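Local coordinates for adenosine monophosphate-protein transferase (PDB 2D16), which is of unconfirmed function but belongs to the adenosine-specific kinase family and may transfer adenosine monophosphate to protein, at residues V75-F83 with V118-V129. Residues are numbered along the deposited sequence; the frame is centred on the assembly and turned at random.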
ATOM      1  N   VAL A  75      34.053  31.824 -36.152  1.00 21.25           N
ATOM      2  CA  VAL A  75      34.916  32.106 -37.296  1.00 22.53           C
ATOM      3  C   VAL A  75      35.615  33.461 -37.140  1.00 23.13           C
ATOM      4  O   VAL A  75      36.727  33.655 -37.637  1.00 23.50           O
ATOM      5  CB  VAL A  75      34.127  32.050 -38.643  1.00 21.62           C
ATOM      6  CG1 VAL A  75      33.282  33.285 -38.824  1.00 21.75           C
ATOM      7  CG2 VAL A  75      35.101  31.878 -39.801  1.00 22.52           C
ATOM      8  N   LYS A  76      34.967  34.386 -36.439  1.00 23.35           N
ATOM      9  CA  LYS A  76      35.556  35.696 -36.209  1.00 24.38           C
ATOM     10  C   LYS A  76      36.731  35.514 -35.252  1.00 23.48           C
ATOM     11  O   LYS A  76      37.807  36.062 -35.471  1.00 23.30           O
ATOM     12  CB  LYS A  76      34.528  36.658 -35.608  1.00 26.96           C
ATOM     13  CG  LYS A  76      35.041  38.087 -35.474  1.00 31.86           C
ATOM     14  CD  LYS A  76      35.545  38.619 -36.814  1.00 35.11           C
ATOM     15  CE  LYS A  76      36.145  40.010 -36.677  1.00 38.33           C
ATOM     16  NZ  LYS A  76      35.156  40.986 -36.137  1.00 40.46           N
ATOM     17  N   ILE A  77      36.523  34.733 -34.197  1.00 22.89           N
ATOM     18  CA  ILE A  77      37.589  34.465 -33.236  1.00 22.16           C
ATOM     19  C   ILE A  77      38.711  33.759 -33.998  1.00 21.81           C
ATOM     20  O   ILE A  77      39.890  34.048 -33.800  1.00 22.65           O
ATOM     21  CB  ILE A  77      37.075  33.582 -32.079  1.00 22.60           C
ATOM     22  CG1 ILE A  77      36.122  34.406 -31.204  1.00 22.71           C
ATOM     23  CG2 ILE A  77      38.248  33.037 -31.267  1.00 22.31           C
ATOM     24  CD1 ILE A  77      35.379  33.600 -30.159  1.00 24.05           C
ATOM     25  N   GLY A  78      38.321  32.834 -34.870  1.00 22.34           N
ATOM     26  CA  GLY A  78      39.269  32.114 -35.705  1.00 22.45           C
ATOM     27  C   GLY A  78      40.241  31.124 -35.095  1.00 23.28           C
ATOM     28  O   GLY A  78      40.529  30.095 -35.707  1.00 23.89           O
ATOM     29  N   ALA A  79      40.756  31.425 -33.907  1.00 21.91           N
ATOM     30  CA  ALA A  79      41.727  30.555 -33.245  1.00 21.64           C
ATOM     31  C   ALA A  79      41.411  29.063 -33.355  1.00 20.98           C
ATOM     32  O   ALA A  79      40.299  28.623 -33.056  1.00 22.08           O
ATOM     33  CB  ALA A  79      41.859  30.950 -31.778  1.00 20.69           C
ATOM     34  N   GLY A  80      42.406  28.289 -33.773  1.00 19.94           N
ATOM     35  CA  GLY A  80      42.225  26.857 -33.918  1.00 19.97           C
ATOM     36  C   GLY A  80      41.847  26.157 -32.624  1.00 19.26           C
ATOM     37  O   GLY A  80      42.345  26.500 -31.549  1.00 19.14           O
ATOM     38  N   HIS A  81      40.962  25.174 -32.744  1.00 18.95           N
ATOM     39  CA  HIS A  81      40.472  24.328 -31.641  1.00 18.52           C
ATOM     40  C   HIS A  81      39.638  25.092 -30.583  1.00 19.47           C
ATOM     41  O   HIS A  81      39.287  24.569 -29.534  1.00 19.39           O
ATOM     42  CB  HIS A  81      41.681  23.674 -30.972  1.00 18.96           C
ATOM     43  CG  HIS A  81      42.018  22.389 -31.683  1.00 19.89           C
ATOM     44  ND1 HIS A  81      43.231  21.787 -31.598  1.00 20.13           N
ATOM     45  CD2 HIS A  81      41.188  21.602 -32.488  1.00 19.75           C
ATOM     46  CE1 HIS A  81      43.130  20.663 -32.332  1.00 22.09           C
ATOM     47  NE2 HIS A  81      41.918  20.526 -32.877  1.00 21.09           N
ATOM     48  N   VAL A  82      39.288  26.344 -30.855  1.00 19.95           N
ATOM     49  CA  VAL A  82      38.445  27.092 -29.933  1.00 19.92           C
ATOM     50  C   VAL A  82      36.999  26.728 -30.259  1.00 20.43           C
ATOM     51  O   VAL A  82      36.649  26.538 -31.427  1.00 19.81           O
ATOM     52  CB  VAL A  82      38.627  28.622 -30.108  1.00 20.09           C
ATOM     53  CG1 VAL A  82      37.501  29.374 -29.402  1.00 20.05           C
ATOM     54  CG2 VAL A  82      39.975  29.055 -29.545  1.00 19.70           C
ATOM     55  N   PHE A  83      36.165  26.596 -29.235  1.00 19.08           N
ATOM     56  CA  PHE A  83      34.765  26.296 -29.480  1.00 19.80           C
ATOM     57  C   PHE A  83      33.897  27.341 -28.801  1.00 19.77           C
ATOM     58  O   PHE A  83      34.263  27.900 -27.761  1.00 19.19           O
ATOM     59  CB  PHE A  83      34.399  24.865 -29.028  1.00 19.99           C
ATOM     60  CG  PHE A  83      34.555  24.604 -27.547  1.00 19.05           C
ATOM     61  CD1 PHE A  83      33.527  24.907 -26.655  1.00 20.02           C
ATOM     62  CD2 PHE A  83      35.709  23.998 -27.058  1.00 19.15           C
ATOM     63  CE1 PHE A  83      33.642  24.604 -25.293  1.00 19.94           C
ATOM     64  CE2 PHE A  83      35.837  23.691 -25.697  1.00 18.54           C
ATOM     65  CZ  PHE A  83      34.800  23.993 -24.813  1.00 19.49           C
ATOM     66  N   VAL A 118      36.061  38.642 -26.391  1.00 19.02           N
ATOM     67  CA  VAL A 118      37.142  37.668 -26.465  1.00 19.57           C
ATOM     68  C   VAL A 118      38.354  38.436 -26.983  1.00 19.38           C
ATOM     69  O   VAL A 118      38.291  39.072 -28.040  1.00 21.45           O
ATOM     70  CB  VAL A 118      36.795  36.492 -27.437  1.00 17.34           C
ATOM     71  CG1 VAL A 118      38.001  35.549 -27.583  1.00 17.99           C
ATOM     72  CG2 VAL A 118      35.595  35.711 -26.898  1.00 20.09           C
ATOM     73  N   ILE A 119      39.449  38.413 -26.228  1.00 19.61           N
ATOM     74  CA  ILE A 119      40.656  39.108 -26.646  1.00 19.73           C
ATOM     75  C   ILE A 119      41.511  38.105 -27.406  1.00 20.85           C
ATOM     76  O   ILE A 119      41.876  37.055 -26.876  1.00 20.82           O
ATOM     77  CB  ILE A 119      41.440  39.660 -25.440  1.00 21.05           C
ATOM     78  CG1 ILE A 119      40.528  40.571 -24.609  1.00 21.47           C
ATOM     79  CG2 ILE A 119      42.659  40.440 -25.929  1.00 20.58           C
ATOM     80  CD1 ILE A 119      41.209  41.210 -23.413  1.00 23.57           C
ATOM     81  N   VAL A 120      41.818  38.439 -28.653  1.00 20.30           N
ATOM     82  CA  VAL A 120      42.586  37.559 -29.519  1.00 20.89           C
ATOM     83  C   VAL A 120      43.907  38.155 -29.979  1.00 21.71           C
ATOM     84  O   VAL A 120      43.984  39.332 -30.327  1.00 21.94           O
ATOM     85  CB  VAL A 120      41.749  37.188 -30.770  1.00 22.29           C
ATOM     86  CG1 VAL A 120      42.579  36.337 -31.731  1.00 21.14           C
ATOM     87  CG2 VAL A 120      40.487  36.448 -30.348  1.00 22.86           C
ATOM     88  N   ALA A 121      44.949  37.328 -29.971  1.00 21.63           N
ATOM     89  CA  ALA A 121      46.268  37.746 -30.425  1.00 22.11           C
ATOM     90  C   ALA A 121      46.547  36.986 -31.716  1.00 23.25           C
ATOM     91  O   ALA A 121      46.265  35.793 -31.800  1.00 24.26           O
ATOM     92  CB  ALA A 121      47.321  37.399 -29.382  1.00 21.65           C
ATOM     93  N   GLU A 122      47.074  37.668 -32.726  1.00 22.55           N
ATOM     94  CA  GLU A 122      47.386  36.993 -33.977  1.00 22.41           C
ATOM     95  C   GLU A 122      48.871  37.081 -34.301  1.00 22.65           C
ATOM     96  O   GLU A 122      49.483  38.148 -34.198  1.00 21.78           O
ATOM     97  CB  GLU A 122      46.564  37.562 -35.147  1.00 24.90           C
ATOM     98  CG  GLU A 122      46.904  36.891 -36.482  1.00 26.71           C
ATOM     99  CD  GLU A 122      45.827  37.039 -37.548  1.00 30.78           C
ATOM    100  OE1 GLU A 122      44.823  37.746 -37.316  1.00 30.07           O
ATOM    101  OE2 GLU A 122      45.995  36.436 -38.633  1.00 33.11           O
ATOM    102  N   THR A 123      49.443  35.939 -34.666  1.00 20.33           N
ATOM    103  CA  THR A 123      50.850  35.855 -35.028  1.00 21.37           C
ATOM    104  C   THR A 123      50.902  35.503 -36.508  1.00 21.71           C
ATOM    105  O   THR A 123      49.864  35.442 -37.169  1.00 22.00           O
ATOM    106  CB  THR A 123      51.571  34.742 -34.248  1.00 20.89           C
ATOM    107  OG1 THR A 123      51.108  33.465 -34.705  1.00 19.56           O
ATOM    108  CG2 THR A 123      51.288  34.872 -32.749  1.00 22.20           C
ATOM    109  N   GLU A 124      52.103  35.256 -37.021  1.00 22.63           N
ATOM    110  CA  GLU A 124      52.252  34.904 -38.430  1.00 23.82           C
ATOM    111  C   GLU A 124      51.662  33.526 -38.723  1.00 24.26           C
ATOM    112  O   GLU A 124      51.378  33.199 -39.877  1.00 24.67           O
ATOM    113  CB  GLU A 124      53.729  34.937 -38.839  1.00 23.51           C
ATOM    114  CG  GLU A 124      54.368  36.312 -38.725  1.00 24.99           C
ATOM    115  CD  GLU A 124      55.076  36.534 -37.399  1.00 26.43           C
ATOM    116  OE1 GLU A 124      54.574  36.048 -36.360  1.00 25.82           O
ATOM    117  OE2 GLU A 124      56.127  37.209 -37.397  1.00 25.63           O
ATOM    118  N   LEU A 125      51.476  32.722 -37.680  1.00 22.50           N
ATOM    119  CA  LEU A 125      50.916  31.383 -37.843  1.00 22.61           C
ATOM    120  C   LEU A 125      49.398  31.376 -37.756  1.00 22.77           C
ATOM    121  O   LEU A 125      48.718  30.896 -38.661  1.00 23.58           O
ATOM    122  CB  LEU A 125      51.472  30.425 -36.782  1.00 23.05           C
ATOM    123  CG  LEU A 125      50.754  29.069 -36.687  1.00 23.20           C
ATOM    124  CD1 LEU A 125      50.926  28.293 -37.992  1.00 25.33           C
ATOM    125  CD2 LEU A 125      51.305  28.268 -35.516  1.00 25.53           C
ATOM    126  N   GLY A 126      48.866  31.901 -36.656  1.00 23.07           N
ATOM    127  CA  GLY A 126      47.428  31.909 -36.487  1.00 21.54           C
ATOM    128  C   GLY A 126      46.949  32.808 -35.367  1.00 20.94           C
ATOM    129  O   GLY A 126      47.595  33.802 -35.030  1.00 20.45           O
ATOM    130  N   ARG A 127      45.816  32.445 -34.779  1.00 20.88           N
ATOM    131  CA  ARG A 127      45.229  33.241 -33.710  1.00 20.19           C
ATOM    132  C   ARG A 127      45.115  32.489 -32.389  1.00 19.11           C
ATOM    133  O   ARG A 127      45.045  31.259 -32.352  1.00 18.30           O
ATOM    134  CB  ARG A 127      43.859  33.760 -34.168  1.00 20.88           C
ATOM    135  CG  ARG A 127      43.973  34.798 -35.292  1.00 21.79           C
ATOM    136  CD  ARG A 127      42.692  34.938 -36.110  1.00 22.16           C
ATOM    137  NE  ARG A 127      41.606  35.618 -35.405  1.00 23.70           N
ATOM    138  CZ  ARG A 127      41.510  36.935 -35.247  1.00 25.15           C
ATOM    139  NH1 ARG A 127      42.442  37.741 -35.738  1.00 26.06           N
ATOM    140  NH2 ARG A 127      40.462  37.450 -34.613  1.00 23.68           N
ATOM    141  N   ALA A 128      45.104  33.251 -31.300  1.00 20.53           N
ATOM    142  CA  ALA A 128      45.021  32.676 -29.966  1.00 19.55           C
ATOM    143  C   ALA A 128      44.144  33.523 -29.057  1.00 19.28           C
ATOM    144  O   ALA A 128      44.205  34.748 -29.089  1.00 20.67           O
ATOM    145  CB  ALA A 128      46.418  32.570 -29.371  1.00 20.92           C
ATOM    146  N   VAL A 129      43.315  32.867 -28.252  1.00 19.23           N
ATOM    147  CA  VAL A 129      42.470  33.591 -27.311  1.00 18.98           C
ATOM    148  C   VAL A 129      43.352  33.835 -26.092  1.00 19.26           C
ATOM    149  O   VAL A 129      43.803  32.881 -25.457  1.00 21.73           O
ATOM    150  CB  VAL A 129      41.250  32.747 -26.882  1.00 19.48           C
ATOM    151  CG1 VAL A 129      40.527  33.425 -25.722  1.00 20.57           C
ATOM    152  CG2 VAL A 129      40.302  32.553 -28.063  1.00 19.60           C
TER
HETATM  153  O   HOH W   1      44.796  29.616 -34.597  1.00 20.90           O
HETATM  154  O   HOH W   2      44.399  28.372 -31.122  1.00 22.40           O
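R127 reaches from its strand to the C-terminal end of helix 64-77, where NE gives a nearly straight hydrogen bond to I77 O (2.8 Å, 161° at the hydrogen). The carbonyl oxygen lies close to the guanidinium plane, yet NE sits well above the plane of the carbonyl group. NH2 adds a weak, bent bond to K76 O at 3.1 Å. A bend at chi3 (72°) turns the guanidinium so that these two nitrogens meet the helix end while NH1 faces E122 OE1 in a salt bridge of 2.9 Å; the guanidinium has a second acidic partner, E5 of strand 3-8, which forms a salt bridge with NH2. V120 CG1 lies over one face of the group, toward its rim. With an alanine in place of R127 the guanidinium goes, and the carboxylates of E122 and E5 would probably lose the charge they share while the helix end is less firmly tied to the hairpin.

Past the helix end, the chain turns at G78 with positive phi and packs A79 CB against R127 O at 3.3 Å. Two waters then bridge the segments: water 1 accepts from the backbone N of both G80 and R127, and water 2 donates to their carbonyl oxygens.

Deeper in, I77 supplies most of the apolar packing. CD1 meets V118 CG2 (3.9 Å), the two side chains crossing at about a right angle, and CG2, anti to the backbone N, turns to V129 CG2 (3.8 Å) and more loosely to V120. V82 CG2 meets the same V129 methyl from its own strand, also at 3.8 Å.

The arrangement joins a helix-to-strand connection, with its type II turn from A79 to V82, to the antiparallel hairpin of strands 116-122 and 127-134, and so ties the three-stranded sheet to the C-terminal end of helix 64-77 and to the turn that leads into strand 82-88 of the five-stranded sheet.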